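Local atomic coordinates of DPS Protein (Brevibacillus brevis, PDB entry 1N1Q), a protein that probably oxidises ferrous iron with hydrogen peroxide, stores it as a ferric mineral inside a hollow dodecamer, and binds and shields DNA. Residues A[14-26]-A[72-86]. Sequence-based numbering, arbitrary orientation.
Sequences NRQVANWVVLYVK and IATLAASLEEASIKE
With CG anti to its carbonyl carbon (chi1 -81°), N19 swings its amide over the chain leaving helix 75-81, while K26, a lysine long enough when extended throughout, carries NZ to K85 O at 2.7 Å. N19 OD1 accepts two backbone N-H groups: S83 N at 2.8 Å, in the carbonyl plane, and I84 N at 3.2 Å from above it. Asparagine suits this place because the same short amide also donates, ND2 giving an almost straight bond to Q16 OE1 (174°). Were N19 replaced by an alanine, the N-H groups of S83 and I84 would probably lose their shared acceptor and the chain after A82 be freer to shift. At the other end N14 OD1 takes I72 N at 2.8 Å, from well above the carbonyl plane.

Between these polar grips, A18 is small enough to let segments 14-26 and 75-81 cross at -107°, their axes 8.0 Å apart; its CB meets S78 O at 3.4 Å. Branched V22 covers two neighbours, CG2 on A82 CB (3.6 Å) and CG1 on I84 CG2, and I84, branched too, sends its longer arm's CD1 tightly onto L23 CD1.

Helix 75-81, in the connection between helices 39-66 and 93-120, thus lies across helix 4-33 of the ferritin-like four-helix bundle, as in other Dps proteins. Helix 93-120 supplies D103 to K26 and E110 to S83; E86 reaches L75 of the second subunit, while V17 and V21 also touch helix 39-66.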
ATOM      1  N   ASN A  14      10.226  -9.423 -29.127  1.00 14.13           N
ATOM      2  CA  ASN A  14       9.437  -8.196 -29.010  1.00 14.34           C
ATOM      3  C   ASN A  14       8.144  -8.251 -29.812  1.00 14.55           C
ATOM      4  O   ASN A  14       7.173  -7.570 -29.488  1.00 14.03           O
ATOM      5  CB  ASN A  14      10.265  -6.972 -29.427  1.00 14.06           C
ATOM      6  CG  ASN A  14      11.073  -6.398 -28.271  1.00 14.64           C
ATOM      7  OD1 ASN A  14      10.614  -6.404 -27.132  1.00 14.45           O
ATOM      8  ND2 ASN A  14      12.265  -5.878 -28.560  1.00 12.97           N
ATOM      9  N   ARG A  15       8.136  -9.063 -30.860  1.00 15.03           N
ATOM     10  CA  ARG A  15       6.950  -9.226 -31.692  1.00 16.45           C
ATOM     11  C   ARG A  15       5.861  -9.849 -30.821  1.00 14.89           C
ATOM     12  O   ARG A  15       4.690  -9.495 -30.916  1.00 13.61           O
ATOM     13  CB  ARG A  15       7.268 -10.150 -32.859  1.00 16.98           C
ATOM     14  CG  ARG A  15       6.519  -9.833 -34.136  1.00 25.10           C
ATOM     15  CD  ARG A  15       5.131 -10.436 -34.165  1.00 33.33           C
ATOM     16  NE  ARG A  15       4.755 -10.759 -35.539  1.00 39.84           N
ATOM     17  CZ  ARG A  15       5.423 -11.623 -36.301  1.00 46.33           C
ATOM     18  NH1 ARG A  15       6.493 -12.249 -35.820  1.00 47.38           N
ATOM     19  NH2 ARG A  15       5.035 -11.851 -37.550  1.00 49.09           N
ATOM     20  N   GLN A  16       6.262 -10.783 -29.964  1.00 13.74           N
ATOM     21  CA  GLN A  16       5.315 -11.442 -29.080  1.00 13.24           C
ATOM     22  C   GLN A  16       4.960 -10.552 -27.896  1.00 12.69           C
ATOM     23  O   GLN A  16       3.869 -10.646 -27.339  1.00 11.47           O
ATOM     24  CB  GLN A  16       5.876 -12.785 -28.614  1.00 13.22           C
ATOM     25  CG  GLN A  16       6.104 -13.760 -29.758  1.00 13.49           C
ATOM     26  CD  GLN A  16       4.928 -13.807 -30.726  1.00 13.35           C
ATOM     27  OE1 GLN A  16       3.775 -13.941 -30.311  1.00 14.13           O
ATOM     28  NE2 GLN A  16       5.216 -13.694 -32.020  1.00 11.26           N
ATOM     29  N   VAL A  17       5.893  -9.691 -27.504  1.00 12.50           N
ATOM     30  CA  VAL A  17       5.631  -8.753 -26.421  1.00 12.15           C
ATOM     31  C   VAL A  17       4.500  -7.868 -26.928  1.00 12.37           C
ATOM     32  O   VAL A  17       3.531  -7.620 -26.218  1.00 12.07           O
ATOM     33  CB  VAL A  17       6.864  -7.858 -26.111  1.00 12.18           C
ATOM     34  CG1 VAL A  17       6.443  -6.683 -25.229  1.00 12.59           C
ATOM     35  CG2 VAL A  17       7.943  -8.672 -25.397  1.00 12.80           C
ATOM     36  N   ALA A  18       4.622  -7.422 -28.178  1.00 12.27           N
ATOM     37  CA  ALA A  18       3.611  -6.563 -28.780  1.00 12.92           C
ATOM     38  C   ALA A  18       2.274  -7.296 -28.885  1.00 12.84           C
ATOM     39  O   ALA A  18       1.221  -6.727 -28.582  1.00 12.78           O
ATOM     40  CB  ALA A  18       4.070  -6.104 -30.164  1.00 13.00           C
ATOM     41  N   ASN A  19       2.322  -8.560 -29.310  1.00 12.64           N
ATOM     42  CA  ASN A  19       1.105  -9.355 -29.451  1.00 12.24           C
ATOM     43  C   ASN A  19       0.372  -9.506 -28.129  1.00 11.75           C
ATOM     44  O   ASN A  19      -0.845  -9.331 -28.067  1.00 11.60           O
ATOM     45  CB  ASN A  19       1.417 -10.746 -30.012  1.00 12.20           C
ATOM     46  CG  ASN A  19       1.582 -10.745 -31.515  1.00 12.71           C
ATOM     47  OD1 ASN A  19       1.042  -9.882 -32.200  1.00 13.04           O
ATOM     48  ND2 ASN A  19       2.309 -11.725 -32.039  1.00 11.70           N
ATOM     49  N   TRP A  20       1.109  -9.838 -27.073  1.00 11.49           N
ATOM     50  CA  TRP A  20       0.496 -10.022 -25.769  1.00 11.41           C
ATOM     51  C   TRP A  20       0.038  -8.732 -25.111  1.00 11.37           C
ATOM     52  O   TRP A  20      -0.878  -8.747 -24.284  1.00 11.64           O
ATOM     53  CB  TRP A  20       1.431 -10.815 -24.852  1.00 11.60           C
ATOM     54  CG  TRP A  20       1.415 -12.269 -25.203  1.00 11.24           C
ATOM     55  CD1 TRP A  20       2.383 -12.973 -25.864  1.00 10.66           C
ATOM     56  CD2 TRP A  20       0.324 -13.175 -25.007  1.00 11.16           C
ATOM     57  NE1 TRP A  20       1.958 -14.261 -26.099  1.00 12.27           N
ATOM     58  CE2 TRP A  20       0.696 -14.411 -25.585  1.00 11.76           C
ATOM     59  CE3 TRP A  20      -0.937 -13.059 -24.404  1.00 12.74           C
ATOM     60  CZ2 TRP A  20      -0.146 -15.525 -25.578  1.00 12.57           C
ATOM     61  CZ3 TRP A  20      -1.778 -14.167 -24.396  1.00 12.91           C
ATOM     62  CH2 TRP A  20      -1.378 -15.384 -24.982  1.00 12.84           C
ATOM     63  N   VAL A  21       0.666  -7.618 -25.468  1.00 11.03           N
ATOM     64  CA  VAL A  21       0.243  -6.329 -24.922  1.00 11.08           C
ATOM     65  C   VAL A  21      -1.117  -6.035 -25.552  1.00 11.16           C
ATOM     66  O   VAL A  21      -2.027  -5.546 -24.893  1.00 11.66           O
ATOM     67  CB  VAL A  21       1.242  -5.200 -25.272  1.00 10.01           C
ATOM     68  CG1 VAL A  21       0.729  -3.850 -24.754  1.00 10.89           C
ATOM     69  CG2 VAL A  21       2.580  -5.503 -24.664  1.00  7.12           C
ATOM     70  N   VAL A  22      -1.251  -6.352 -26.834  1.00 11.91           N
ATOM     71  CA  VAL A  22      -2.522  -6.156 -27.530  1.00 12.15           C
ATOM     72  C   VAL A  22      -3.573  -7.107 -26.937  1.00 12.48           C
ATOM     73  O   VAL A  22      -4.692  -6.693 -26.616  1.00 11.32           O
ATOM     74  CB  VAL A  22      -2.388  -6.443 -29.054  1.00 12.22           C
ATOM     75  CG1 VAL A  22      -3.773  -6.595 -29.687  1.00 12.73           C
ATOM     76  CG2 VAL A  22      -1.623  -5.312 -29.731  1.00 13.69           C
ATOM     77  N   LEU A  23      -3.203  -8.375 -26.777  1.00 12.00           N
ATOM     78  CA  LEU A  23      -4.118  -9.369 -26.226  1.00 12.40           C
ATOM     79  C   LEU A  23      -4.561  -9.079 -24.794  1.00 12.06           C
ATOM     80  O   LEU A  23      -5.685  -9.406 -24.420  1.00 11.22           O
ATOM     81  CB  LEU A  23      -3.498 -10.769 -26.304  1.00 12.76           C
ATOM     82  CG  LEU A  23      -3.620 -11.427 -27.685  1.00 14.63           C
ATOM     83  CD1 LEU A  23      -2.727 -12.652 -27.771  1.00 16.91           C
ATOM     84  CD2 LEU A  23      -5.076 -11.794 -27.936  1.00 15.91           C
ATOM     85  N   TYR A  24      -3.694  -8.466 -23.991  1.00 12.17           N
ATOM     86  CA  TYR A  24      -4.068  -8.152 -22.617  1.00 12.43           C
ATOM     87  C   TYR A  24      -5.329  -7.294 -22.644  1.00 12.17           C
ATOM     88  O   TYR A  24      -6.256  -7.498 -21.860  1.00 12.33           O
ATOM     89  CB  TYR A  24      -2.940  -7.396 -21.910  1.00 13.08           C
ATOM     90  CG  TYR A  24      -3.282  -6.974 -20.494  1.00 15.35           C
ATOM     91  CD1 TYR A  24      -3.308  -7.902 -19.447  1.00 18.12           C
ATOM     92  CD2 TYR A  24      -3.577  -5.645 -20.201  1.00 18.83           C
ATOM     93  CE1 TYR A  24      -3.621  -7.511 -18.144  1.00 20.14           C
ATOM     94  CE2 TYR A  24      -3.892  -5.246 -18.906  1.00 20.91           C
ATOM     95  CZ  TYR A  24      -3.909  -6.179 -17.883  1.00 22.37           C
ATOM     96  OH  TYR A  24      -4.202  -5.773 -16.599  1.00 28.05           O
ATOM     97  N   VAL A  25      -5.364  -6.332 -23.559  1.00 11.27           N
ATOM     98  CA  VAL A  25      -6.526  -5.455 -23.665  1.00 10.99           C
ATOM     99  C   VAL A  25      -7.676  -6.099 -24.435  1.00 11.56           C
ATOM    100  O   VAL A  25      -8.843  -5.870 -24.126  1.00 11.97           O
ATOM    101  CB  VAL A  25      -6.138  -4.107 -24.315  1.00 10.10           C
ATOM    102  CG1 VAL A  25      -7.391  -3.336 -24.760  1.00 11.68           C
ATOM    103  CG2 VAL A  25      -5.361  -3.272 -23.320  1.00  7.52           C
ATOM    104  N   LYS A  26      -7.349  -6.931 -25.417  1.00 11.69           N
ATOM    105  CA  LYS A  26      -8.378  -7.597 -26.208  1.00 11.95           C
ATOM    106  C   LYS A  26      -9.169  -8.570 -25.336  1.00 11.85           C
ATOM    107  O   LYS A  26     -10.397  -8.653 -25.426  1.00 11.35           O
ATOM    108  CB  LYS A  26      -7.737  -8.342 -27.383  1.00 12.06           C
ATOM    109  CG  LYS A  26      -8.730  -8.809 -28.455  1.00 12.02           C
ATOM    110  CD  LYS A  26      -7.990  -9.425 -29.650  1.00 11.31           C
ATOM    111  CE  LYS A  26      -8.929  -9.749 -30.807  1.00 12.33           C
ATOM    112  NZ  LYS A  26      -8.166 -10.255 -31.991  1.00 11.04           N
ATOM    113  N   ILE A  72       9.693  -3.920 -26.181  1.00 15.57           N
ATOM    114  CA  ILE A  72       8.709  -2.980 -26.667  1.00 15.42           C
ATOM    115  C   ILE A  72       7.911  -2.622 -25.427  1.00 14.68           C
ATOM    116  O   ILE A  72       7.416  -3.500 -24.704  1.00 13.89           O
ATOM    117  CB  ILE A  72       7.897  -3.616 -27.799  1.00 15.47           C
ATOM    118  CG1 ILE A  72       8.710  -3.392 -29.093  1.00 17.19           C
ATOM    119  CG2 ILE A  72       6.445  -3.068 -27.848  1.00 15.95           C
ATOM    120  CD1 ILE A  72       8.236  -4.192 -30.285  1.00 18.54           C
ATOM    121  N   ALA A  73       7.823  -1.321 -25.165  1.00 14.28           N
ATOM    122  CA  ALA A  73       7.153  -0.855 -23.969  1.00 14.19           C
ATOM    123  C   ALA A  73       6.311   0.407 -24.101  1.00 13.87           C
ATOM    124  O   ALA A  73       6.388   1.305 -23.266  1.00 13.33           O
ATOM    125  CB  ALA A  73       8.190  -0.679 -22.854  1.00 14.39           C
ATOM    126  N   THR A  74       5.516   0.466 -25.160  1.00 13.62           N
ATOM    127  CA  THR A  74       4.598   1.573 -25.403  1.00 13.71           C
ATOM    128  C   THR A  74       3.460   0.944 -26.178  1.00 13.58           C
ATOM    129  O   THR A  74       3.648  -0.098 -26.816  1.00 12.64           O
ATOM    130  CB  THR A  74       5.209   2.707 -26.266  1.00 13.64           C
ATOM    131  OG1 THR A  74       5.528   2.199 -27.566  1.00 13.57           O
ATOM    132  CG2 THR A  74       6.454   3.288 -25.598  1.00 15.07           C
ATOM    133  N   LEU A  75       2.280   1.549 -26.111  1.00 13.74           N
ATOM    134  CA  LEU A  75       1.136   1.020 -26.834  1.00 14.15           C
ATOM    135  C   LEU A  75       1.324   1.272 -28.319  1.00 14.19           C
ATOM    136  O   LEU A  75       0.928   0.455 -29.151  1.00 13.45           O
ATOM    137  CB  LEU A  75      -0.161   1.683 -26.360  1.00 14.49           C
ATOM    138  CG  LEU A  75      -0.497   1.602 -24.871  1.00 16.91           C
ATOM    139  CD1 LEU A  75      -1.955   2.001 -24.679  1.00 18.34           C
ATOM    140  CD2 LEU A  75      -0.264   0.189 -24.347  1.00 19.71           C
ATOM    141  N   ALA A  76       1.930   2.409 -28.645  1.00 14.04           N
ATOM    142  CA  ALA A  76       2.169   2.774 -30.037  1.00 14.40           C
ATOM    143  C   ALA A  76       3.029   1.724 -30.727  1.00 14.49           C
ATOM    144  O   ALA A  76       2.690   1.248 -31.814  1.00 14.57           O
ATOM    145  CB  ALA A  76       2.844   4.151 -30.106  1.00 14.46           C
ATOM    146  N   ALA A  77       4.136   1.351 -30.092  1.00 14.40           N
ATOM    147  CA  ALA A  77       5.040   0.351 -30.666  1.00 14.49           C
ATOM    148  C   ALA A  77       4.398  -1.036 -30.685  1.00 14.63           C
ATOM    149  O   ALA A  77       4.655  -1.840 -31.580  1.00 14.97           O
ATOM    150  CB  ALA A  77       6.356   0.313 -29.877  1.00 13.99           C
ATOM    151  N   SER A  78       3.559  -1.321 -29.695  1.00 14.88           N
ATOM    152  CA  SER A  78       2.891  -2.622 -29.632  1.00 15.32           C
ATOM    153  C   SER A  78       1.929  -2.774 -30.799  1.00 15.78           C
ATOM    154  O   SER A  78       1.896  -3.817 -31.459  1.00 14.38           O
ATOM    155  CB  SER A  78       2.128  -2.774 -28.316  1.00 15.20           C
ATOM    156  OG  SER A  78       3.025  -2.881 -27.229  1.00 14.36           O
ATOM    157  N   LEU A  79       1.142  -1.731 -31.035  1.00 17.18           N
ATOM    158  CA  LEU A  79       0.188  -1.711 -32.139  1.00 18.72           C
ATOM    159  C   LEU A  79       0.913  -1.843 -33.465  1.00 19.47           C
ATOM    160  O   LEU A  79       0.451  -2.526 -34.376  1.00 19.45           O
ATOM    161  CB  LEU A  79      -0.592  -0.393 -32.143  1.00 18.70           C
ATOM    162  CG  LEU A  79      -1.804  -0.330 -31.222  1.00 20.27           C
ATOM    163  CD1 LEU A  79      -2.374   1.078 -31.198  1.00 21.53           C
ATOM    164  CD2 LEU A  79      -2.841  -1.330 -31.725  1.00 20.89           C
ATOM    165  N   GLU A  80       2.050  -1.166 -33.556  1.00 20.61           N
ATOM    166  CA  GLU A  80       2.865  -1.159 -34.756  1.00 22.07           C
ATOM    167  C   GLU A  80       3.431  -2.532 -35.111  1.00 21.27           C
ATOM    168  O   GLU A  80       3.389  -2.944 -36.272  1.00 20.63           O
ATOM    169  CB  GLU A  80       4.009  -0.161 -34.574  1.00 23.54           C
ATOM    170  CG  GLU A  80       4.973  -0.126 -35.723  1.00 29.50           C
ATOM    171  CD  GLU A  80       5.133   1.255 -36.291  1.00 37.67           C
ATOM    172  OE1 GLU A  80       5.856   2.065 -35.678  1.00 43.73           O
ATOM    173  OE2 GLU A  80       4.524   1.532 -37.349  1.00 42.94           O
ATOM    174  N   GLU A  81       3.949  -3.240 -34.113  1.00 19.97           N
ATOM    175  CA  GLU A  81       4.575  -4.535 -34.341  1.00 19.25           C
ATOM    176  C   GLU A  81       3.693  -5.771 -34.211  1.00 18.43           C
ATOM    177  O   GLU A  81       4.016  -6.817 -34.769  1.00 17.98           O
ATOM    178  CB  GLU A  81       5.784  -4.680 -33.411  1.00 19.51           C
ATOM    179  CG  GLU A  81       6.870  -3.634 -33.622  1.00 22.74           C
ATOM    180  CD  GLU A  81       7.368  -3.596 -35.055  1.00 25.25           C
ATOM    181  OE1 GLU A  81       7.478  -4.674 -35.665  1.00 26.46           O
ATOM    182  OE2 GLU A  81       7.659  -2.495 -35.570  1.00 29.70           O
ATOM    183  N   ALA A  82       2.587  -5.662 -33.483  1.00 17.13           N
ATOM    184  CA  ALA A  82       1.702  -6.810 -33.290  1.00 16.29           C
ATOM    185  C   ALA A  82       1.049  -7.312 -34.575  1.00 15.55           C
ATOM    186  O   ALA A  82       0.700  -6.525 -35.459  1.00 14.59           O
ATOM    187  CB  ALA A  82       0.617  -6.467 -32.273  1.00 15.97           C
ATOM    188  N   SER A  83       0.886  -8.630 -34.669  1.00 14.51           N
ATOM    189  CA  SER A  83       0.239  -9.247 -35.818  1.00 15.31           C
ATOM    190  C   SER A  83      -1.209  -9.502 -35.419  1.00 15.37           C
ATOM    191  O   SER A  83      -2.062  -9.806 -36.254  1.00 15.79           O
ATOM    192  CB  SER A  83       0.926 -10.566 -36.193  1.00 15.25           C
ATOM    193  OG  SER A  83       0.975 -11.453 -35.098  1.00 17.14           O
ATOM    194  N   ILE A  84      -1.478  -9.366 -34.125  1.00 15.77           N
ATOM    195  CA  ILE A  84      -2.819  -9.559 -33.589  1.00 15.60           C
ATOM    196  C   ILE A  84      -3.667  -8.280 -33.743  1.00 15.97           C
ATOM    197  O   ILE A  84      -3.200  -7.188 -33.426  1.00 15.40           O
ATOM    198  CB  ILE A  84      -2.751  -9.958 -32.093  1.00 16.32           C
ATOM    199  CG1 ILE A  84      -1.893 -11.221 -31.942  1.00 16.38           C
ATOM    200  CG2 ILE A  84      -4.161 -10.129 -31.537  1.00 16.30           C
ATOM    201  CD1 ILE A  84      -2.523 -12.339 -31.170  1.00 18.54           C
ATOM    202  N   LYS A  85      -4.901  -8.412 -34.246  1.00 16.12           N
ATOM    203  CA  LYS A  85      -5.815  -7.269 -34.430  1.00 17.68           C
ATOM    204  C   LYS A  85      -6.633  -7.036 -33.155  1.00 16.25           C
ATOM    205  O   LYS A  85      -6.852  -7.962 -32.379  1.00 15.41           O
ATOM    206  CB  LYS A  85      -6.787  -7.515 -35.600  1.00 18.08           C
ATOM    207  CG  LYS A  85      -6.141  -7.803 -36.945  1.00 23.27           C
ATOM    208  CD  LYS A  85      -5.271  -6.661 -37.438  1.00 26.74           C
ATOM    209  CE  LYS A  85      -4.928  -6.860 -38.911  1.00 31.83           C
ATOM    210  NZ  LYS A  85      -3.844  -5.948 -39.382  1.00 33.92           N
ATOM    211  N   GLU A  86      -7.092  -5.801 -32.957  1.00 15.78           N
ATOM    212  CA  GLU A  86      -7.878  -5.450 -31.779  1.00 15.93           C
ATOM    213  C   GLU A  86      -9.325  -5.856 -32.004  1.00 16.47           C
ATOM    214  O   GLU A  86      -9.739  -6.085 -33.142  1.00 15.92           O
ATOM    215  CB  GLU A  86      -7.763  -3.945 -31.509  1.00 15.37           C
ATOM    216  CG  GLU A  86      -6.310  -3.496 -31.367  1.00 14.12           C
ATOM    217  CD  GLU A  86      -6.145  -2.321 -30.430  1.00 13.54           C
ATOM    218  OE1 GLU A  86      -6.245  -1.164 -30.885  1.00 12.65           O
ATOM    219  OE2 GLU A  86      -5.925  -2.565 -29.226  1.00 12.86           O
TER
HETATM  220  O   HOH W   1      -6.459  -4.884 -28.013  1.00  9.88           O
HETATM  221  O   HOH W   2     -10.206  -8.963 -34.001  1.00 19.93           O